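Local coordinates for protein flavin adenine dinucleotide synthase (Saccharomyces cerevisiae, PDB 2WSI) that catalyses the transfer of the adenylyl group of ATP to flavin mononucleotide, forming the coenzyme flavin adenine dinucleotide and diphosphate, at residues 166-171 and 298-303; 62-67 and 215-220. All blocks are in the same frame, centred on the assembly; numbering follows the deposited sequence.

Contact 1: 166-171 and 298-303; sequences RHTDPF and LERAGR. With FAD (flavin-adenine dinucleotide), chain C.
R166 and E299 meet end-on from opposite directions, guanidinium and carboxylate nearly coplanar (22° apart), in a bidentate salt bridge. R166 NH2 lies an unusually short 2.5 Å from E299 OE2, while R166 NH1 reaches the syn lone pair of E299 OE1 at 3.2 Å. E299 brings its carboxylate opposite the guanidinium on an extended chain, CG anti to the backbone N (chi1 -177°), though neither bond is straight. T168 closes this tight, buried side: its CG2 methyl sits over one face of the R166 guanidinium, 3.6 Å above the plane and toward its rim. Were R166 replaced by an alanine, D65 would probably lose its arginine mate, E299 would lean on K64 alone, and the T168 methyl would lose the flat group it covers.

Around R300, an FAD-binding residue, the fit is looser and water-bridged. T168 OG1 touches R300 CD at 3.5 Å, and one water links T168 O to R300 N. A second joins T168 OG1 to FAD O2P and, weakly, to R300 NH1. R300 NH1 also makes a weak bond of 2.8 Å to FAD O1P, consistent with a cationic arm that helps offset the negative charge of the FAD diphosphate.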
loop_
_atom_site.group_PDB
_atom_site.type_symbol
_atom_site.label_atom_id
_atom_site.label_comp_id
_atom_site.label_asym_id
_atom_site.label_seq_id
_atom_site.Cartn_x
_atom_site.Cartn_y
_atom_site.Cartn_z
ATOM N N ARG A 166 2.995 6.056 -6.968
ATOM C CA ARG A 166 2.317 6.180 -8.254
ATOM C C ARG A 166 2.060 7.647 -8.571
ATOM O O ARG A 166 2.545 8.511 -7.878
ATOM C CB ARG A 166 1.041 5.328 -8.355
ATOM C CG ARG A 166 0.200 5.264 -7.129
ATOM C CD ARG A 166 -1.293 5.182 -7.429
ATOM N NE ARG A 166 -1.888 5.651 -6.227
ATOM C CZ ARG A 166 -2.685 6.697 -6.062
ATOM N NH1 ARG A 166 -3.236 7.419 -7.045
ATOM N NH2 ARG A 166 -2.986 6.952 -4.831
ATOM N N HIS A 167 1.354 7.920 -9.662
ATOM C CA HIS A 167 1.091 9.305 -10.038
ATOM C C HIS A 167 -0.062 9.857 -9.212
ATOM O O HIS A 167 -1.187 9.344 -9.261
ATOM C CB HIS A 167 0.798 9.404 -11.536
ATOM C CG HIS A 167 1.933 8.940 -12.393
ATOM N ND1 HIS A 167 3.159 9.572 -12.398
ATOM C CD2 HIS A 167 2.043 7.899 -13.250
ATOM C CE1 HIS A 167 3.972 8.945 -13.229
ATOM N NE2 HIS A 167 3.316 7.931 -13.766
ATOM N N THR A 168 0.231 10.878 -8.425
ATOM C CA THR A 168 -0.785 11.478 -7.573
ATOM C C THR A 168 -0.865 12.981 -7.769
ATOM O O THR A 168 -1.467 13.682 -6.961
ATOM C CB THR A 168 -0.546 11.132 -6.094
ATOM O OG1 THR A 168 0.669 11.746 -5.638
ATOM C CG2 THR A 168 -0.445 9.640 -5.946
ATOM N N ASP A 169 -0.239 13.454 -8.842
ATOM C CA ASP A 169 -0.528 14.757 -9.435
ATOM C C ASP A 169 -0.127 14.643 -10.898
ATOM O O ASP A 169 0.610 13.734 -11.254
ATOM C CB ASP A 169 0.232 15.883 -8.729
ATOM C CG ASP A 169 1.741 15.700 -8.772
ATOM O OD1 ASP A 169 2.258 15.119 -9.755
ATOM O OD2 ASP A 169 2.420 16.164 -7.823
ATOM N N PRO A 170 -0.597 15.564 -11.756
ATOM C CA PRO A 170 -0.404 15.335 -13.198
ATOM C C PRO A 170 1.005 15.652 -13.683
ATOM O O PRO A 170 1.314 15.377 -14.839
ATOM C CB PRO A 170 -1.398 16.307 -13.843
ATOM C CG PRO A 170 -1.502 17.442 -12.879
ATOM C CD PRO A 170 -1.195 16.885 -11.481
ATOM N N PHE A 171 1.838 16.212 -12.810
ATOM C CA PHE A 171 3.175 16.652 -13.196
ATOM C C PHE A 171 4.125 15.521 -13.606
ATOM O O PHE A 171 4.139 14.443 -13.002
ATOM C CB PHE A 171 3.766 17.489 -12.067
ATOM C CG PHE A 171 2.921 18.670 -11.737
ATOM C CD1 PHE A 171 2.745 19.677 -12.671
ATOM C CD2 PHE A 171 2.248 18.751 -10.537
ATOM C CE1 PHE A 171 1.935 20.766 -12.395
ATOM C CE2 PHE A 171 1.444 19.845 -10.255
ATOM C CZ PHE A 171 1.284 20.843 -11.194
ATOM N N LEU A 298 -6.871 15.957 -6.480
ATOM C CA LEU A 298 -7.102 16.521 -5.160
ATOM C C LEU A 298 -6.552 15.642 -4.025
ATOM O O LEU A 298 -6.738 15.961 -2.852
ATOM C CB LEU A 298 -8.602 16.716 -4.951
ATOM C CG LEU A 298 -9.264 17.747 -5.885
ATOM C CD1 LEU A 298 -10.747 17.916 -5.542
ATOM C CD2 LEU A 298 -8.532 19.062 -5.781
ATOM N N GLU A 299 -5.866 14.564 -4.390
ATOM C CA GLU A 299 -5.430 13.547 -3.430
ATOM C C GLU A 299 -4.516 14.115 -2.351
ATOM O O GLU A 299 -4.594 13.735 -1.178
ATOM C CB GLU A 299 -4.727 12.396 -4.170
ATOM C CG GLU A 299 -4.285 11.238 -3.274
ATOM C CD GLU A 299 -3.940 9.948 -4.065
ATOM O OE1 GLU A 299 -4.214 9.896 -5.271
ATOM O OE2 GLU A 299 -3.416 8.984 -3.463
ATOM N N ARG A 300 -3.637 15.028 -2.731
ATOM C CA ARG A 300 -2.675 15.540 -1.775
ATOM C C ARG A 300 -3.104 16.901 -1.204
ATOM O O ARG A 300 -2.283 17.624 -0.669
ATOM C CB ARG A 300 -1.300 15.656 -2.441
ATOM C CG ARG A 300 -0.715 14.301 -2.838
ATOM C CD ARG A 300 0.675 14.460 -3.392
ATOM N NE ARG A 300 1.588 14.950 -2.370
ATOM C CZ ARG A 300 2.376 14.173 -1.631
ATOM N NH1 ARG A 300 2.380 12.858 -1.805
ATOM N NH2 ARG A 300 3.167 14.720 -0.719
ATOM N N ALA A 301 -4.390 17.223 -1.301
ATOM C CA ALA A 301 -4.862 18.558 -0.914
ATOM C C ALA A 301 -4.712 18.829 0.583
ATOM O O ALA A 301 -4.566 19.983 0.994
ATOM C CB ALA A 301 -6.298 18.781 -1.351
ATOM N N GLY A 302 -4.736 17.781 1.396
ATOM C CA GLY A 302 -4.461 17.932 2.818
ATOM C C GLY A 302 -2.976 17.975 3.198
ATOM O O GLY A 302 -2.646 18.050 4.387
ATOM N N ARG A 303 -2.090 17.937 2.202
ATOM C CA ARG A 303 -0.643 17.978 2.423
ATOM C C ARG A 303 -0.007 19.377 2.228
ATOM O O ARG A 303 -0.653 20.304 1.740
ATOM C CB ARG A 303 0.044 16.999 1.473
ATOM C CG ARG A 303 -0.523 15.591 1.504
ATOM C CD ARG A 303 -0.015 14.860 2.715
ATOM N NE ARG A 303 1.445 14.817 2.741
ATOM C CZ ARG A 303 2.176 13.802 2.291
ATOM N NH1 ARG A 303 1.590 12.738 1.778
ATOM N NH2 ARG A 303 3.501 13.848 2.355
HETATM P PA FAD C . 5.611 8.785 -0.642
HETATM O O1A FAD C . 4.698 9.400 0.384
HETATM O O2A FAD C . 7.043 9.177 -0.397
HETATM O O5B FAD C . 5.438 7.178 -0.777
HETATM C C5B FAD C . 5.946 6.541 -1.935
HETATM C C4B FAD C . 6.413 5.133 -1.551
HETATM O O4B FAD C . 7.652 5.212 -0.895
HETATM C C3B FAD C . 5.464 4.471 -0.572
HETATM O O3B FAD C . 4.444 3.766 -1.233
HETATM C C2B FAD C . 6.395 3.539 0.183
HETATM O O2B FAD C . 6.578 2.336 -0.533
HETATM C C1B FAD C . 7.688 4.311 0.197
HETATM N N9A FAD C . 7.754 5.083 1.448
HETATM C C8A FAD C . 7.384 6.386 1.667
HETATM N N7A FAD C . 7.633 6.699 2.968
HETATM C C5A FAD C . 8.136 5.589 3.569
HETATM C C6A FAD C . 8.548 5.327 4.860
HETATM N N6A FAD C . 8.514 6.258 5.832
HETATM N N1A FAD C . 9.043 4.087 5.140
HETATM C C2A FAD C . 9.130 3.097 4.183
HETATM N N3A FAD C . 8.682 3.351 2.908
HETATM C C4A FAD C . 8.227 4.589 2.617
HETATM N N1 FAD C . 13.552 10.152 -5.577
HETATM C C2 FAD C . 14.444 10.524 -6.548
HETATM O O2 FAD C . 14.369 11.640 -7.064
HETATM N N3 FAD C . 15.429 9.655 -6.948
HETATM C C4 FAD C . 15.538 8.406 -6.377
HETATM O O4 FAD C . 16.441 7.672 -6.793
HETATM C C4X FAD C . 14.632 8.021 -5.384
HETATM N N5 FAD C . 14.699 6.768 -4.781
HETATM C C5X FAD C . 13.789 6.402 -3.809
HETATM C C6 FAD C . 13.848 5.149 -3.198
HETATM C C7 FAD C . 12.932 4.818 -2.194
HETATM C C7M FAD C . 12.977 3.483 -1.509
HETATM C C8 FAD C . 11.956 5.735 -1.825
HETATM C C8M FAD C . 10.950 5.386 -0.770
HETATM C C9 FAD C . 11.895 6.971 -2.442
HETATM C C9A FAD C . 12.809 7.315 -3.419
HETATM N N10 FAD C . 12.734 8.563 -4.004
HETATM C C10 FAD C . 13.628 8.904 -4.999
HETATM C "C1'" FAD C . 11.647 9.518 -3.592
HETATM C "C2'" FAD C . 10.379 9.290 -4.444
HETATM O "O2'" FAD C . 10.627 9.287 -5.830
HETATM C "C3'" FAD C . 9.276 10.304 -4.151
HETATM O "O3'" FAD C . 9.647 11.557 -4.673
HETATM C "C4'" FAD C . 9.028 10.417 -2.659
HETATM O "O4'" FAD C . 8.905 9.131 -2.089
HETATM C "C5'" FAD C . 7.734 11.186 -2.390
HETATM O "O5'" FAD C . 6.735 10.744 -3.291
HETATM P P FAD C . 5.215 10.532 -2.801
HETATM O O1P FAD C . 4.859 11.599 -1.792
HETATM O O2P FAD C . 4.291 10.443 -3.994
HETATM O O3P FAD C . 5.104 9.097 -2.114
HETATM O O HOH W 1 -2.768 15.467 -5.679
HETATM O O HOH W 2 1.686 10.476 -2.918
#

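Contact 2: 62-67 and 215-220; sequences GGKDCQ and GLYGKG. With SO4 (sulfate ion), chain B.
The hydroxyl of Y217 joins a backbone amide to a bound anion. K64 N donates to Y217 OH at 2.7 Å, with an N-H...O angle of 156°, and Y217 OH in turn donates to sulfate O3 at 2.6 Å, the anion oxygen lying in the plane of the ring at its edge. K64 grips the same ion through its side chain, NZ to sulfate O4 at 2.7 Å and weakly to O3. G63, the N-cap residue, brings its CA within 3.3 Å of sulfate O2, where a CB would clash, and I224 N adds another bond. The first torsion of K64 sets CG between the backbone N and carbonyl carbon (chi1 61°), which carries the chain across the tyrosine at about a right angle before a bend at chi4 turns NZ to the sulfate.

In the next shell, T222 O accepts a bond from K64 NZ, and W203 packs edge-to-face with Y217. The glycine-rich turn between strand 56-59 and helix 64-87 is consistent with a PP-loop, so the sulfate, probably from the crystallisation liquor, may mark a phosphate position. The contact is buried: helix 199-209 covers K64 and D65, and the short, weakly bonded helix 215-218 supplies the tyrosine.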
loop_
_atom_site.group_PDB
_atom_site.type_symbol
_atom_site.label_atom_id
_atom_site.label_comp_id
_atom_site.label_asym_id
_atom_site.label_seq_id
_atom_site.Cartn_x
_atom_site.Cartn_y
_atom_site.Cartn_z
ATOM N N GLY A 62 2.628 1.563 5.746
ATOM C CA GLY A 62 1.266 1.389 6.227
ATOM C C GLY A 62 0.227 2.212 5.468
ATOM O O GLY A 62 -0.972 2.108 5.751
ATOM N N GLY A 63 0.661 3.016 4.500
ATOM C CA GLY A 63 -0.302 3.805 3.720
ATOM C C GLY A 63 -1.104 2.932 2.742
ATOM O O GLY A 63 -0.780 1.755 2.521
ATOM N N LYS A 64 -2.165 3.496 2.165
ATOM C CA LYS A 64 -3.054 2.732 1.296
ATOM C C LYS A 64 -2.292 2.193 0.083
ATOM O O LYS A 64 -2.534 1.078 -0.331
ATOM C CB LYS A 64 -4.232 3.579 0.815
ATOM C CG LYS A 64 -3.841 4.823 -0.015
ATOM C CD LYS A 64 -5.120 5.715 -0.220
ATOM C CE LYS A 64 -4.906 6.776 -1.329
ATOM N NZ LYS A 64 -3.667 7.530 -1.038
ATOM N N ASP A 65 -1.393 2.991 -0.486
ATOM C CA ASP A 65 -0.715 2.598 -1.713
ATOM C C ASP A 65 0.236 1.426 -1.448
ATOM O O ASP A 65 0.228 0.422 -2.174
ATOM C CB ASP A 65 0.097 3.753 -2.275
ATOM C CG ASP A 65 -0.762 4.858 -2.900
ATOM O OD1 ASP A 65 -1.975 4.675 -3.066
ATOM O OD2 ASP A 65 -0.204 5.926 -3.229
ATOM N N CYS A 66 1.083 1.525 -0.427
ATOM C CA CYS A 66 2.003 0.395 -0.261
ATOM C C CYS A 66 1.294 -0.820 0.339
ATOM O O CYS A 66 1.719 -1.959 0.101
ATOM C CB CYS A 66 3.274 0.756 0.487
ATOM S SG CYS A 66 2.927 1.370 1.989
ATOM N N GLN A 67 0.182 -0.608 1.032
ATOM C CA GLN A 67 -0.660 -1.739 1.447
ATOM C C GLN A 67 -1.299 -2.479 0.252
ATOM O O GLN A 67 -1.310 -3.718 0.208
ATOM C CB GLN A 67 -1.784 -1.324 2.389
ATOM C CG GLN A 67 -2.404 -2.602 3.029
ATOM C CD GLN A 67 -3.489 -2.316 4.024
ATOM O OE1 GLN A 67 -3.929 -1.176 4.175
ATOM N NE2 GLN A 67 -3.959 -3.364 4.700
ATOM N N GLY A 215 -6.501 3.707 10.167
ATOM C CA GLY A 215 -7.695 4.399 10.629
ATOM C C GLY A 215 -7.707 5.876 10.243
ATOM O O GLY A 215 -8.771 6.471 10.186
ATOM N N LEU A 216 -6.548 6.473 9.967
ATOM C CA LEU A 216 -6.542 7.868 9.515
ATOM C C LEU A 216 -7.456 8.088 8.298
ATOM O O LEU A 216 -8.070 9.156 8.166
ATOM C CB LEU A 216 -5.123 8.342 9.184
ATOM C CG LEU A 216 -4.107 8.219 10.333
ATOM C CD1 LEU A 216 -2.772 8.797 9.904
ATOM C CD2 LEU A 216 -4.610 8.908 11.605
ATOM N N TYR A 217 -7.539 7.109 7.391
ATOM C CA TYR A 217 -8.406 7.276 6.209
ATOM C C TYR A 217 -9.882 7.413 6.626
ATOM O O TYR A 217 -10.661 8.137 6.005
ATOM C CB TYR A 217 -8.218 6.106 5.211
ATOM C CG TYR A 217 -6.808 6.058 4.668
ATOM C CD1 TYR A 217 -6.264 7.144 3.973
ATOM C CD2 TYR A 217 -5.997 4.940 4.878
ATOM C CE1 TYR A 217 -4.951 7.093 3.480
ATOM C CE2 TYR A 217 -4.674 4.887 4.409
ATOM C CZ TYR A 217 -4.165 5.956 3.706
ATOM O OH TYR A 217 -2.848 5.897 3.274
ATOM N N GLY A 218 -10.266 6.706 7.681
ATOM C CA GLY A 218 -11.611 6.837 8.216
ATOM C C GLY A 218 -11.923 8.254 8.704
ATOM O O GLY A 218 -13.079 8.640 8.764
ATOM N N LYS A 219 -10.899 9.024 9.045
ATOM C CA LYS A 219 -11.092 10.402 9.524
ATOM C C LYS A 219 -10.980 11.480 8.429
ATOM O O LYS A 219 -10.981 12.688 8.721
ATOM C CB LYS A 219 -10.091 10.721 10.626
ATOM C CG LYS A 219 -10.195 9.817 11.867
ATOM C CD LYS A 219 -11.602 9.823 12.485
ATOM C CE LYS A 219 -11.857 11.108 13.275
ATOM N NZ LYS A 219 -12.929 10.946 14.316
ATOM N N GLY A 220 -10.884 11.062 7.169
ATOM C CA GLY A 220 -10.842 12.038 6.080
ATOM C C GLY A 220 -9.491 12.263 5.442
ATOM O O GLY A 220 -9.386 13.032 4.493
HETATM S S SO4 B . -0.772 7.487 1.016
HETATM O O1 SO4 B . 0.191 8.561 1.166
HETATM O O2 SO4 B . -0.174 6.266 1.546
HETATM O O3 SO4 B . -1.971 7.828 1.784
HETATM O O4 SO4 B . -1.031 7.242 -0.398
#

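Overall arrangement
The centres of contacts 1 and 2 lie about 15 Å apart, yet their charged ends touch: K64 NZ is 2.8 Å from E299 OE2, and D65 OD1 is 3.1 Å from R166 NH2. Along the chain the segments alternate, 62-67, 166-171, 215-220 and 298-303, so the two pairings cross. Segments 62-67 and 166-171 follow the parallel neighbours 56-59 and 160-162 of the mixed sheet, and helix 199-209 packs against both contacts. The chain's C-terminal end is thereby tied to the PAPS reductase core. The principle illustrated is that salt bridges can link distant segments, here 62-67, 166-171 and 298-303, beside a pocket holding the FAD diphosphate, while Y217 joins through the nearby sulfate and the K64 amide.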